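Local coordinates for tRNA (uracil(54)-C(5))-methyltransferase (Pyrococcus abyssi, PDB 2JJQ), which catalyses the S-adenosyl-L-methionine-dependent methylation of uridine 54 in tRNA at carbon 5, giving 5-methyluridine, at residues 28-33 with 108-113; 41-46 with 89-94; 46-51 with 65-70; 99-104 with 408-413; 122-127 with 412-417. All blocks are in the same frame, centred on the assembly; numbering follows the deposited sequence.

Interaction 1 of 5, residues 28-33 with 108-113; sequences LNDDGF and LKRILG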
# COMPACT_ATOMS: atom_id res chain seq x y z
N LEU A 28 -13.45 -3.81 18.41
CA LEU A 28 -13.36 -4.16 17.01
C LEU A 28 -12.55 -5.46 16.92
O LEU A 28 -11.59 -5.66 17.68
CB LEU A 28 -12.62 -3.06 16.22
CG LEU A 28 -13.27 -1.68 16.32
CD1 LEU A 28 -12.57 -0.63 15.45
CD2 LEU A 28 -14.73 -1.77 15.93
N ASN A 29 -12.88 -6.31 15.98
CA ASN A 29 -11.99 -7.44 15.80
C ASN A 29 -10.81 -7.02 14.91
O ASN A 29 -10.68 -5.83 14.52
CB ASN A 29 -12.74 -8.67 15.29
CG ASN A 29 -13.12 -8.57 13.84
OD1 ASN A 29 -12.84 -7.58 13.16
ND2 ASN A 29 -13.80 -9.61 13.35
N ASP A 30 -9.97 -7.99 14.57
CA ASP A 30 -8.75 -7.67 13.84
C ASP A 30 -9.01 -7.12 12.42
O ASP A 30 -8.13 -6.46 11.88
CB ASP A 30 -7.79 -8.87 13.82
CG ASP A 30 -7.06 -9.06 15.14
OD1 ASP A 30 -7.33 -8.37 16.14
OD2 ASP A 30 -6.20 -9.96 15.19
N ASP A 31 -10.16 -7.40 11.81
CA ASP A 31 -10.50 -6.78 10.52
C ASP A 31 -11.22 -5.45 10.68
O ASP A 31 -11.60 -4.80 9.73
CB ASP A 31 -11.32 -7.72 9.62
CG ASP A 31 -10.59 -9.03 9.32
OD1 ASP A 31 -9.46 -8.97 8.78
OD2 ASP A 31 -11.13 -10.11 9.66
N GLY A 32 -11.39 -5.01 11.91
CA GLY A 32 -12.03 -3.73 12.09
C GLY A 32 -13.52 -3.78 12.29
O GLY A 32 -14.16 -2.73 12.32
N PHE A 33 -14.10 -4.96 12.48
CA PHE A 33 -15.57 -5.05 12.61
C PHE A 33 -15.97 -4.98 14.08
O PHE A 33 -15.30 -5.57 14.92
CB PHE A 33 -16.10 -6.36 12.02
CG PHE A 33 -15.78 -6.50 10.56
CD1 PHE A 33 -15.66 -5.36 9.77
CD2 PHE A 33 -15.55 -7.72 9.99
CE1 PHE A 33 -15.33 -5.45 8.43
CE2 PHE A 33 -15.24 -7.83 8.64
CZ PHE A 33 -15.12 -6.70 7.86
N LEU A 108 -1.85 -5.40 17.78
CA LEU A 108 -0.46 -5.88 17.75
C LEU A 108 -0.10 -6.59 19.05
O LEU A 108 0.59 -7.62 19.02
CB LEU A 108 0.55 -4.72 17.52
CG LEU A 108 0.48 -4.21 16.06
CD1 LEU A 108 1.29 -2.93 15.94
CD2 LEU A 108 0.96 -5.32 15.09
N LYS A 109 -0.49 -6.01 20.17
CA LYS A 109 -0.22 -6.66 21.45
C LYS A 109 -0.87 -8.04 21.51
O LYS A 109 -0.25 -9.00 21.93
CB LYS A 109 -0.71 -5.79 22.62
CG LYS A 109 -0.34 -6.39 24.00
CD LYS A 109 -0.60 -5.36 25.12
CE LYS A 109 -2.08 -5.14 25.37
NZ LYS A 109 -2.30 -4.00 26.35
N ARG A 110 -2.13 -8.17 21.05
CA ARG A 110 -2.83 -9.49 20.95
C ARG A 110 -2.08 -10.52 20.11
O ARG A 110 -1.91 -11.69 20.51
CB ARG A 110 -4.22 -9.35 20.27
CG ARG A 110 -5.25 -8.43 20.99
CD ARG A 110 -6.72 -8.70 20.63
NE ARG A 110 -7.14 -8.14 19.34
CZ ARG A 110 -7.65 -6.92 19.19
NH1 ARG A 110 -7.77 -6.12 20.25
NH2 ARG A 110 -8.07 -6.50 17.97
N ILE A 111 -1.61 -10.09 18.93
CA ILE A 111 -0.93 -10.98 18.00
C ILE A 111 0.51 -11.34 18.40
O ILE A 111 0.91 -12.50 18.32
CB ILE A 111 -0.98 -10.35 16.58
CG1 ILE A 111 -2.44 -10.32 16.08
CG2 ILE A 111 0.02 -11.07 15.59
CD1 ILE A 111 -2.66 -9.41 14.79
N LEU A 112 1.27 -10.34 18.81
CA LEU A 112 2.69 -10.51 19.08
C LEU A 112 2.98 -10.87 20.55
O LEU A 112 4.05 -11.35 20.84
CB LEU A 112 3.38 -9.19 18.86
CG LEU A 112 3.98 -8.87 17.47
CD1 LEU A 112 3.66 -9.84 16.41
CD2 LEU A 112 3.77 -7.41 17.07
N GLY A 113 2.09 -10.48 21.46
CA GLY A 113 2.30 -10.84 22.89
C GLY A 113 2.82 -9.75 23.79
O GLY A 113 3.01 -9.96 24.99
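The carboxylate of Asp30 and the guanidinium of Arg110 form a salt bridge at the surface of the protein. One oxygen does the work: Asp30 OD1 lies 2.7 Å from Arg110 NH2, nearly along its own C-O axis and in the guanidinium plane, while Arg110 NE makes a weak second bond to the same atom. The two flat groups are almost coplanar, 22° apart, and the bend of the arginine chain at chi3 (-78°) turns its NE and NH2 edge to the acid.

Packing adds little: Asp30 OD2, the other carboxylate oxygen, rests against Ile111 CD1 at 3.6 Å.

Backbone order on the acid's side comes from a type I beta turn, Asn29 to Gly32, closed by Gly32 N to Asn29 O at 2.8 Å. The side chain of Asn29 braces it from within, its OD1 accepting from Phe33 N at 3.0 Å and, weakly, from Asp31 N.

This turn links strands 24-28 and 34-36 of the TRAM-like domain, and its partner is the C-terminal end of helix 97-112. Lys107 of that helix also binds Asp30 O, Leu28 packs on Tyr99 and Phe103 further back along it, and Ile111 reaches helix 389-398 at Pro389 and Glu390.

Interaction 2 of 5, residues 41-46 with 89-94; sequences VPFSAP and GCTLQH
Phe43 turns the edge of its ring to the face of His94 in an offset edge-to-face pair, planes at 74° and centroids 5.6 Å apart. Phe43 CD1 is the ring atom nearest the imidazole, 3.7 Å from His94 ND1, and Phe43 CA sits over the same imidazole as a CH-pi contact, 3.9 Å from its centroid. With CG lodged between its backbone N and carbonyl carbon (chi1 59°), His94 points its NE2 at Ser44 O, 2.9 Å away; the acceptor lies in the imidazole plane, whereas the nitrogen stands well above the plane of the carbonyl. Two turns meet here: the type II turn Val41 to Ser44 of the TRAM-like domain, and the type I turn Cys90 to Gln93, whose first residue probably binds the [4Fe-4S] cluster, as in related enzymes. Phe43 CE1 reaches across to Thr91 CA at 3.5 Å, the two side chains crossing at about a right angle. Beside the phenylalanine a water accepts from Phe43 N and lies within hydrogen-bonding distance of Thr91 O.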
# COMPACT_ATOMS: atom_id res chain seq x y z
N VAL A 41 -20.29 -6.45 13.22
CA VAL A 41 -21.00 -5.28 12.68
C VAL A 41 -20.02 -4.31 12.01
O VAL A 41 -19.25 -3.62 12.71
CB VAL A 41 -21.70 -4.46 13.82
CG1 VAL A 41 -22.53 -3.34 13.24
CG2 VAL A 41 -22.51 -5.36 14.79
N PRO A 42 -20.00 -4.25 10.66
CA PRO A 42 -19.05 -3.36 9.97
C PRO A 42 -19.36 -1.87 10.18
O PRO A 42 -20.54 -1.51 10.30
CB PRO A 42 -19.28 -3.66 8.47
CG PRO A 42 -20.01 -4.96 8.42
CD PRO A 42 -20.68 -5.20 9.75
N PHE A 43 -18.32 -1.03 10.16
CA PHE A 43 -18.44 0.43 10.28
C PHE A 43 -19.16 0.84 11.56
O PHE A 43 -19.91 1.82 11.59
CB PHE A 43 -19.15 1.04 9.06
CG PHE A 43 -18.29 1.00 7.79
CD1 PHE A 43 -17.11 1.76 7.69
CD2 PHE A 43 -18.67 0.23 6.71
CE1 PHE A 43 -16.34 1.71 6.53
CE2 PHE A 43 -17.91 0.19 5.55
CZ PHE A 43 -16.75 0.93 5.45
N SER A 44 -18.93 0.06 12.60
CA SER A 44 -19.40 0.41 13.92
C SER A 44 -18.20 0.80 14.80
O SER A 44 -17.03 0.63 14.42
CB SER A 44 -20.23 -0.75 14.50
OG SER A 44 -19.43 -1.87 14.84
N ALA A 45 -18.48 1.37 15.95
CA ALA A 45 -17.41 1.88 16.85
C ALA A 45 -17.69 1.36 18.24
O ALA A 45 -18.86 1.35 18.67
CB ALA A 45 -17.37 3.49 16.85
N PRO A 46 -16.64 1.01 19.00
CA PRO A 46 -16.91 0.60 20.37
C PRO A 46 -17.61 1.73 21.09
O PRO A 46 -17.18 2.90 20.98
CB PRO A 46 -15.52 0.38 20.93
CG PRO A 46 -14.66 -0.02 19.69
CD PRO A 46 -15.18 0.99 18.70
N GLY A 89 -11.52 0.77 0.67
CA GLY A 89 -10.68 0.08 1.66
C GLY A 89 -10.67 0.73 3.04
O GLY A 89 -10.22 0.13 4.02
N CYS A 90 -11.16 1.97 3.12
CA CYS A 90 -11.06 2.78 4.34
C CYS A 90 -12.07 2.40 5.44
O CYS A 90 -12.88 3.21 5.93
CB CYS A 90 -11.19 4.25 3.99
SG CYS A 90 -9.79 4.79 2.96
N THR A 91 -11.98 1.16 5.85
CA THR A 91 -12.98 0.62 6.74
C THR A 91 -12.97 1.17 8.16
O THR A 91 -13.87 0.88 8.96
CB THR A 91 -12.84 -0.86 6.74
OG1 THR A 91 -11.46 -1.15 6.96
CG2 THR A 91 -13.26 -1.36 5.32
N LEU A 92 -11.96 1.98 8.49
CA LEU A 92 -11.96 2.62 9.83
C LEU A 92 -12.13 4.13 9.74
O LEU A 92 -11.88 4.82 10.72
CB LEU A 92 -10.67 2.34 10.61
CG LEU A 92 -10.25 0.88 10.89
CD1 LEU A 92 -8.94 0.83 11.65
CD2 LEU A 92 -11.36 0.06 11.55
N GLN A 93 -12.53 4.65 8.58
CA GLN A 93 -12.57 6.11 8.36
C GLN A 93 -13.58 6.83 9.21
O GLN A 93 -13.53 8.05 9.34
CB GLN A 93 -12.88 6.46 6.90
CG GLN A 93 -12.31 7.83 6.55
CD GLN A 93 -12.48 8.24 5.05
OE1 GLN A 93 -11.92 7.61 4.14
NE2 GLN A 93 -13.20 9.34 4.82
N HIS A 94 -14.50 6.08 9.78
CA HIS A 94 -15.58 6.66 10.64
C HIS A 94 -15.07 6.88 12.07
O HIS A 94 -15.82 7.37 12.94
CB HIS A 94 -16.76 5.71 10.67
CG HIS A 94 -16.40 4.34 11.20
ND1 HIS A 94 -15.54 3.48 10.55
CD2 HIS A 94 -16.78 3.70 12.33
CE1 HIS A 94 -15.39 2.38 11.26
NE2 HIS A 94 -16.15 2.47 12.33
O HOH W 1 -15.52 -1.32 9.58

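Interaction 3 of 5, residues 46-51 with 65-70; sequences PGDEII and SQWKLV
Strands 49-51 and 67-69 run antiparallel at 149°, their axes 4.7 Å apart at closest, with Ile51 and Lys68 as the hydrogen-bonded pair and Ile50 and Leu69 as the non-hydrogen-bonded one. Lys68 N gives to Ile51 O at 2.8 Å and Ile51 N returns a bond to Lys68 O at 3.0 Å; Val70 N continues the pairing to Glu49 O. On the face that carries Ile50 and Leu69, the CG2 branch of Ile50 bears on the six-membered part of the Trp67 indole, 3.6 Å from Trp67 CE3. Trp67 holds its CG between the backbone N and the carbonyl carbon (chi1 54°), which brings the six-membered part of the indole up beside Ile50.

These are the two strands of the hairpin 49-57 and 62-69 in the TRAM-like domain, and Ile50 and Trp67 both pack on Val41 of strand 39-41, so this face looks into the small domain's interior. Further along, Leu69 CD1 lies against the carboxyl group of Asp48, 3.5 Å from Asp48 CG. That acid is spoken for elsewhere: Asp48 OD2 pairs with Arg76 and accepts from Ala45 N, and OD1 takes Ser73 N. On the side with Ile51 and Lys68, Ile51 CD1 meets Val70 CG2 at 3.5 Å. The other branch, Val70 CG1, touches Glu49 OE2 at 3.3 Å.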
# COMPACT_ATOMS: atom_id res chain seq x y z
N PRO A 46 -16.64 1.01 19.00
CA PRO A 46 -16.91 0.60 20.37
C PRO A 46 -17.61 1.73 21.09
O PRO A 46 -17.18 2.90 20.98
CB PRO A 46 -15.52 0.38 20.93
CG PRO A 46 -14.66 -0.02 19.69
CD PRO A 46 -15.18 0.99 18.70
N GLY A 47 -18.68 1.41 21.81
CA GLY A 47 -19.44 2.48 22.50
C GLY A 47 -20.74 2.81 21.76
O GLY A 47 -21.67 3.39 22.34
N ASP A 48 -20.82 2.46 20.49
CA ASP A 48 -22.07 2.59 19.72
C ASP A 48 -23.18 1.78 20.36
O ASP A 48 -22.97 0.65 20.75
CB ASP A 48 -21.88 2.02 18.32
CG ASP A 48 -21.27 2.98 17.31
OD1 ASP A 48 -21.13 4.22 17.56
OD2 ASP A 48 -20.95 2.49 16.17
N GLU A 49 -24.37 2.35 20.47
CA GLU A 49 -25.49 1.61 20.98
C GLU A 49 -26.30 1.31 19.72
O GLU A 49 -26.65 2.21 18.95
CB GLU A 49 -26.25 2.46 22.01
CG GLU A 49 -27.58 1.83 22.47
CD GLU A 49 -28.45 2.83 23.24
OE1 GLU A 49 -27.89 3.75 23.89
OE2 GLU A 49 -29.71 2.69 23.19
N ILE A 50 -26.48 0.03 19.42
CA ILE A 50 -27.14 -0.35 18.16
C ILE A 50 -28.30 -1.36 18.36
O ILE A 50 -28.40 -2.02 19.40
CB ILE A 50 -26.12 -0.90 17.11
CG1 ILE A 50 -25.66 -2.31 17.45
CG2 ILE A 50 -24.86 0.04 17.00
CD1 ILE A 50 -25.21 -3.04 16.21
N ILE A 51 -29.17 -1.46 17.37
CA ILE A 51 -30.12 -2.57 17.29
C ILE A 51 -29.82 -3.32 16.00
O ILE A 51 -29.76 -2.69 14.94
CB ILE A 51 -31.59 -2.07 17.24
CG1 ILE A 51 -31.92 -1.29 18.51
CG2 ILE A 51 -32.55 -3.26 17.03
CD1 ILE A 51 -32.99 -0.21 18.36
N SER A 65 -26.03 -7.24 8.81
CA SER A 65 -26.18 -6.59 7.50
C SER A 65 -27.12 -5.38 7.48
O SER A 65 -27.02 -4.53 6.59
CB SER A 65 -26.65 -7.59 6.47
OG SER A 65 -27.82 -8.25 6.92
N GLN A 66 -28.03 -5.30 8.45
CA GLN A 66 -28.88 -4.12 8.61
C GLN A 66 -28.98 -3.81 10.10
O GLN A 66 -29.37 -4.68 10.90
CB GLN A 66 -30.27 -4.36 8.01
CG GLN A 66 -30.94 -3.10 7.45
CD GLN A 66 -32.20 -3.41 6.63
OE1 GLN A 66 -32.82 -4.47 6.77
NE2 GLN A 66 -32.57 -2.47 5.75
N TRP A 67 -28.59 -2.60 10.50
CA TRP A 67 -28.60 -2.24 11.90
C TRP A 67 -28.94 -0.77 12.08
O TRP A 67 -28.83 0.03 11.14
CB TRP A 67 -27.29 -2.59 12.62
CG TRP A 67 -26.02 -2.04 11.98
CD1 TRP A 67 -25.36 -2.55 10.91
CD2 TRP A 67 -25.26 -0.88 12.41
NE1 TRP A 67 -24.24 -1.78 10.63
CE2 TRP A 67 -24.16 -0.76 11.54
CE3 TRP A 67 -25.41 0.06 13.45
CZ2 TRP A 67 -23.21 0.27 11.66
CZ3 TRP A 67 -24.46 1.08 13.57
CH2 TRP A 67 -23.37 1.17 12.68
N LYS A 68 -29.40 -0.43 13.28
CA LYS A 68 -29.77 0.94 13.59
C LYS A 68 -28.80 1.51 14.62
O LYS A 68 -28.59 0.93 15.68
CB LYS A 68 -31.22 0.99 14.10
CG LYS A 68 -31.82 2.40 14.34
CD LYS A 68 -33.29 2.25 14.82
CE LYS A 68 -33.85 3.51 15.50
NZ LYS A 68 -33.83 4.74 14.68
N LEU A 69 -28.23 2.65 14.32
CA LEU A 69 -27.40 3.35 15.30
C LEU A 69 -28.28 4.19 16.23
O LEU A 69 -28.78 5.23 15.81
CB LEU A 69 -26.36 4.24 14.60
CG LEU A 69 -25.28 4.97 15.41
CD1 LEU A 69 -24.40 4.06 16.26
CD2 LEU A 69 -24.42 5.74 14.43
N VAL A 70 -28.47 3.74 17.46
CA VAL A 70 -29.29 4.49 18.44
C VAL A 70 -28.52 5.62 19.16
O VAL A 70 -29.05 6.73 19.40
CB VAL A 70 -29.90 3.55 19.50
CG1 VAL A 70 -30.73 4.34 20.48
CG2 VAL A 70 -30.72 2.45 18.83

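Interaction 4 of 5, residues 99-104 with 408-413; sequences YQLEFK and ALDMFP
Lys104 leaves its helix with CG anti to the carbonyl carbon (chi1 -76°) and then runs fully extended, while Asp410 sets its CG anti to the backbone N (chi1 -173°); the two chains meet at about a right angle. Lys104 NZ comes to 2.7 Å from Asp410 OD1, approaching from above the carboxylate plane, 42° out of it, in a buried salt bridge. The same ammonium makes a weak bond to Phe412 O and is bound again by His417 O just beyond.

A water knits the rest together. It donates to Gln100 OE1 and to Asp410 OD2, each at 2.7 Å, and accepts from Lys104 NZ at 2.8 Å. Gln100 OE1 also takes the backbone N of His414, and Asp410 OD2 the hydroxyl of Tyr97. Leu101 CD2 packs at 4.0 Å from Asp410 CB, an apolar flank to the pair.

The contact ties helix 97-112 to the end of strand 403-409 in the catalytic domain, where the side chain of Phe412 comes within about 4 Å (nearest atoms) of those of Cys387 and Glu419, the predicted nucleophile and proton acceptor. With carbonyls, a water and a carboxylate round one buried ammonium, Lys104 probably stays charged and fixes the course of the chain leading away from Asp410.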
# COMPACT_ATOMS: atom_id res chain seq x y z
N TYR A 99 -8.13 6.96 18.00
CA TYR A 99 -8.70 5.65 18.32
C TYR A 99 -8.21 4.62 17.31
O TYR A 99 -7.96 3.47 17.67
CB TYR A 99 -10.23 5.61 18.43
CG TYR A 99 -10.63 4.23 18.88
CD1 TYR A 99 -10.30 3.77 20.15
CD2 TYR A 99 -11.20 3.33 18.00
CE1 TYR A 99 -10.57 2.49 20.53
CE2 TYR A 99 -11.49 2.01 18.41
CZ TYR A 99 -11.15 1.61 19.66
OH TYR A 99 -11.40 0.32 20.15
N GLN A 100 -8.13 5.01 16.03
CA GLN A 100 -7.51 4.06 15.07
C GLN A 100 -6.18 3.58 15.63
O GLN A 100 -5.88 2.40 15.54
CB GLN A 100 -7.30 4.75 13.71
CG GLN A 100 -8.62 5.02 13.00
CD GLN A 100 -8.36 5.62 11.64
OE1 GLN A 100 -7.37 5.28 11.00
NE2 GLN A 100 -9.21 6.56 11.22
N LEU A 101 -5.34 4.48 16.15
CA LEU A 101 -4.01 4.06 16.63
C LEU A 101 -4.10 3.16 17.87
O LEU A 101 -3.33 2.22 18.03
CB LEU A 101 -3.15 5.30 16.96
CG LEU A 101 -2.87 6.18 15.76
CD1 LEU A 101 -2.10 7.50 16.32
CD2 LEU A 101 -2.07 5.45 14.70
N GLU A 102 -5.08 3.43 18.73
CA GLU A 102 -5.31 2.62 19.92
C GLU A 102 -5.73 1.19 19.49
O GLU A 102 -5.25 0.21 20.04
CB GLU A 102 -6.39 3.28 20.79
CG GLU A 102 -6.78 2.45 21.99
CD GLU A 102 -7.86 3.12 22.85
OE1 GLU A 102 -7.79 4.35 23.09
OE2 GLU A 102 -8.77 2.40 23.32
N PHE A 103 -6.61 1.10 18.50
CA PHE A 103 -7.04 -0.19 17.97
C PHE A 103 -5.82 -0.98 17.45
O PHE A 103 -5.71 -2.19 17.68
CB PHE A 103 -8.05 0.03 16.83
CG PHE A 103 -8.21 -1.17 15.91
CD1 PHE A 103 -9.03 -2.21 16.27
CD2 PHE A 103 -7.54 -1.25 14.68
CE1 PHE A 103 -9.20 -3.31 15.44
CE2 PHE A 103 -7.68 -2.33 13.83
CZ PHE A 103 -8.50 -3.41 14.24
N LYS A 104 -4.91 -0.30 16.76
CA LYS A 104 -3.73 -0.94 16.19
C LYS A 104 -2.77 -1.39 17.29
O LYS A 104 -2.21 -2.47 17.20
CB LYS A 104 -3.05 -0.02 15.16
CG LYS A 104 -3.90 -0.04 13.88
CD LYS A 104 -3.51 1.00 12.86
CE LYS A 104 -4.34 0.77 11.58
NZ LYS A 104 -4.03 1.69 10.41
N ALA A 408 5.74 -0.29 15.08
CA ALA A 408 4.79 -0.33 13.98
C ALA A 408 4.63 1.08 13.47
O ALA A 408 4.69 2.04 14.24
CB ALA A 408 3.41 -0.82 14.44
N LEU A 409 4.49 1.21 12.17
CA LEU A 409 4.28 2.55 11.55
C LEU A 409 2.91 2.48 10.92
O LEU A 409 2.58 1.48 10.25
CB LEU A 409 5.33 2.89 10.51
CG LEU A 409 6.72 3.12 11.12
CD1 LEU A 409 7.33 1.75 11.17
CD2 LEU A 409 7.53 4.03 10.18
N ASP A 410 2.08 3.48 11.20
CA ASP A 410 0.78 3.50 10.55
C ASP A 410 0.93 3.93 9.08
O ASP A 410 0.76 5.10 8.70
CB ASP A 410 -0.23 4.39 11.29
CG ASP A 410 -1.62 4.25 10.69
OD1 ASP A 410 -1.85 3.20 10.07
OD2 ASP A 410 -2.44 5.19 10.73
N MET A 411 1.25 2.96 8.23
CA MET A 411 1.41 3.25 6.82
C MET A 411 0.04 3.40 6.18
O MET A 411 -0.10 3.97 5.06
CB MET A 411 2.22 2.10 6.14
CG MET A 411 3.76 2.19 6.51
SD MET A 411 4.62 3.52 5.59
CE MET A 411 3.75 3.39 4.02
N PHE A 412 -0.99 2.91 6.88
CA PHE A 412 -2.30 2.72 6.24
C PHE A 412 -3.46 3.31 7.08
O PHE A 412 -4.36 2.56 7.52
CB PHE A 412 -2.56 1.24 6.01
CG PHE A 412 -1.43 0.55 5.34
CD1 PHE A 412 -1.21 0.69 3.99
CD2 PHE A 412 -0.58 -0.23 6.08
CE1 PHE A 412 -0.13 0.04 3.34
CE2 PHE A 412 0.51 -0.88 5.46
CZ PHE A 412 0.72 -0.75 4.10
N PRO A 413 -3.45 4.61 7.26
CA PRO A 413 -4.55 5.25 8.01
C PRO A 413 -5.94 4.85 7.47
O PRO A 413 -6.12 4.67 6.25
CB PRO A 413 -4.33 6.74 7.74
CG PRO A 413 -2.84 6.87 7.41
CD PRO A 413 -2.45 5.58 6.75
O HOH W 2 -4.89 4.16 11.35

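Interaction 5 of 5, residues 122-127 with 412-417; sequences PKIFGH and FPHTPH
His414 NE2 donates to Ile124 O at 3.0 Å, the polar bond across this contact, with the acceptor near the imidazole plane and the N-H...O angle 150°. The same nitrogen lies over one face of the Phe125 ring, toward its rim and 3.4 Å from Phe125 CZ; the two rings are inclined at 31° in an oblique pairing.

Pro413 meets a histidine of the opposite segment. Its CG sits over the face of the His127 ring, 4.1 Å from the centroid, in a CH-pi contact; with His127 CG between its backbone N and carbonyl carbon (chi1 59°), the imidazole face turns to the proline. Pro413 CB touches Ile124 CG2 at 4.2 Å, and a water joins His127 NE2 to Pro413 O.

Behind these two residues, Phe412 O is gripped by both Thr415 OG1, at 2.8 Å, and Thr415 N, at 3.2 Å, which closes the type II turn Phe412 to Thr415 and holds Pro413 and His414 out toward residues 124-127. Thr415 OG1 in turn accepts from His417 N, forming an ST turn.

The side chain of His414 comes within about 4 Å (nearest atoms) of that of Cys90, which probably binds the cluster, and its O pairs with the backbone of Leu92. The contact joins the loop between strands 117-119 and 130-136 to the one between strands 403-409 and 419-424, with Tyr97 of helix 97-112 packing on both Ile124 and Pro413.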
# COMPACT_ATOMS: atom_id res chain seq x y z
N PRO A 122 2.22 11.06 9.45
CA PRO A 122 2.38 12.53 9.58
C PRO A 122 1.17 13.26 9.05
O PRO A 122 0.83 14.35 9.57
CB PRO A 122 3.63 12.80 8.75
CG PRO A 122 4.51 11.57 9.01
CD PRO A 122 3.48 10.42 9.04
N LYS A 123 0.52 12.68 8.04
CA LYS A 123 -0.73 13.23 7.49
C LYS A 123 -1.72 12.12 7.33
O LYS A 123 -1.32 11.00 7.07
CB LYS A 123 -0.52 13.90 6.15
CG LYS A 123 0.43 15.10 6.15
CD LYS A 123 0.32 15.76 4.78
CE LYS A 123 1.21 17.00 4.64
NZ LYS A 123 0.61 18.25 5.16
N ILE A 124 -3.02 12.40 7.47
CA ILE A 124 -3.98 11.31 7.29
C ILE A 124 -5.01 11.65 6.24
O ILE A 124 -5.93 10.86 5.98
CB ILE A 124 -4.73 10.99 8.58
CG1 ILE A 124 -5.40 12.27 9.12
CG2 ILE A 124 -3.79 10.39 9.64
CD1 ILE A 124 -6.34 11.95 10.32
N PHE A 125 -4.86 12.83 5.66
CA PHE A 125 -5.46 13.07 4.34
C PHE A 125 -4.41 13.75 3.40
O PHE A 125 -3.54 14.54 3.84
CB PHE A 125 -6.81 13.80 4.44
CG PHE A 125 -7.93 12.96 5.10
CD1 PHE A 125 -8.68 12.05 4.35
CD2 PHE A 125 -8.23 13.09 6.46
CE1 PHE A 125 -9.74 11.29 4.94
CE2 PHE A 125 -9.28 12.32 7.08
CZ PHE A 125 -10.03 11.44 6.32
N GLY A 126 -4.45 13.39 2.12
CA GLY A 126 -3.39 13.84 1.22
C GLY A 126 -2.13 12.99 1.23
O GLY A 126 -1.20 13.28 0.47
N HIS A 127 -2.09 11.94 2.06
CA HIS A 127 -0.85 11.11 2.22
C HIS A 127 -0.67 10.06 1.13
O HIS A 127 0.45 9.56 0.91
CB HIS A 127 -0.85 10.39 3.57
CG HIS A 127 -2.04 9.50 3.75
ND1 HIS A 127 -3.30 10.01 3.97
CD2 HIS A 127 -2.17 8.16 3.68
CE1 HIS A 127 -4.17 9.02 4.03
NE2 HIS A 127 -3.52 7.88 3.84
N PHE A 412 -0.99 2.91 6.88
CA PHE A 412 -2.30 2.72 6.24
C PHE A 412 -3.46 3.31 7.08
O PHE A 412 -4.36 2.56 7.52
CB PHE A 412 -2.56 1.24 6.01
CG PHE A 412 -1.43 0.55 5.34
CD1 PHE A 412 -1.21 0.69 3.99
CD2 PHE A 412 -0.58 -0.23 6.08
CE1 PHE A 412 -0.13 0.04 3.34
CE2 PHE A 412 0.51 -0.88 5.46
CZ PHE A 412 0.72 -0.75 4.10
N PRO A 413 -3.45 4.61 7.26
CA PRO A 413 -4.55 5.25 8.01
C PRO A 413 -5.94 4.85 7.47
O PRO A 413 -6.12 4.67 6.25
CB PRO A 413 -4.33 6.74 7.74
CG PRO A 413 -2.84 6.87 7.41
CD PRO A 413 -2.45 5.58 6.75
N HIS A 414 -6.94 4.75 8.37
CA HIS A 414 -8.32 4.46 8.00
C HIS A 414 -8.56 3.02 7.56
O HIS A 414 -9.64 2.70 7.08
CB HIS A 414 -8.90 5.42 6.94
CG HIS A 414 -8.58 6.85 7.21
ND1 HIS A 414 -8.94 7.48 8.39
CD2 HIS A 414 -7.92 7.79 6.47
CE1 HIS A 414 -8.54 8.74 8.36
NE2 HIS A 414 -7.90 8.96 7.21
N THR A 415 -7.54 2.17 7.71
CA THR A 415 -7.68 0.74 7.48
C THR A 415 -7.17 0.05 8.74
O THR A 415 -6.45 0.66 9.55
CB THR A 415 -6.80 0.27 6.29
OG1 THR A 415 -5.45 0.13 6.75
CG2 THR A 415 -6.84 1.28 5.13
N PRO A 416 -7.49 -1.26 8.91
CA PRO A 416 -6.95 -1.98 10.06
C PRO A 416 -5.47 -2.37 9.96
O PRO A 416 -4.94 -2.98 10.89
CB PRO A 416 -7.81 -3.27 10.12
CG PRO A 416 -8.75 -3.21 9.01
CD PRO A 416 -8.39 -2.09 8.08
N HIS A 417 -4.81 -2.02 8.86
CA HIS A 417 -3.48 -2.53 8.58
C HIS A 417 -2.38 -1.68 9.16
O HIS A 417 -2.50 -0.46 9.29
CB HIS A 417 -3.26 -2.64 7.07
CG HIS A 417 -4.35 -3.38 6.37
ND1 HIS A 417 -4.72 -4.66 6.73
CD2 HIS A 417 -5.19 -3.00 5.38
CE1 HIS A 417 -5.72 -5.05 5.96
NE2 HIS A 417 -6.01 -4.07 5.12
O HOH W 3 -4.90 5.44 3.86

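Interactions 1, 2 and 3 all use the N-terminal TRAM-like domain, while interactions 4 and 5 join helix 97-112 and the loop 122-127 to the catalytic domain. Along the chain, interaction 3 falls within the span of interaction 2, and that within the span of interaction 1, whereas 1 and 4 interleave. Helix 97-112 is the shared element: it contributes to interactions 1 and 4, whose centres lie 11 Å apart. Interactions 4 and 5 are closest, 8 Å between centres, sharing Phe412 and Pro413; interaction 3 is most remote, 25 Å from 5. Interactions 2 and 5 meet through Leu92 and His414 beside the probable cluster region, so all three regions converge where the tRNA site is thought to form.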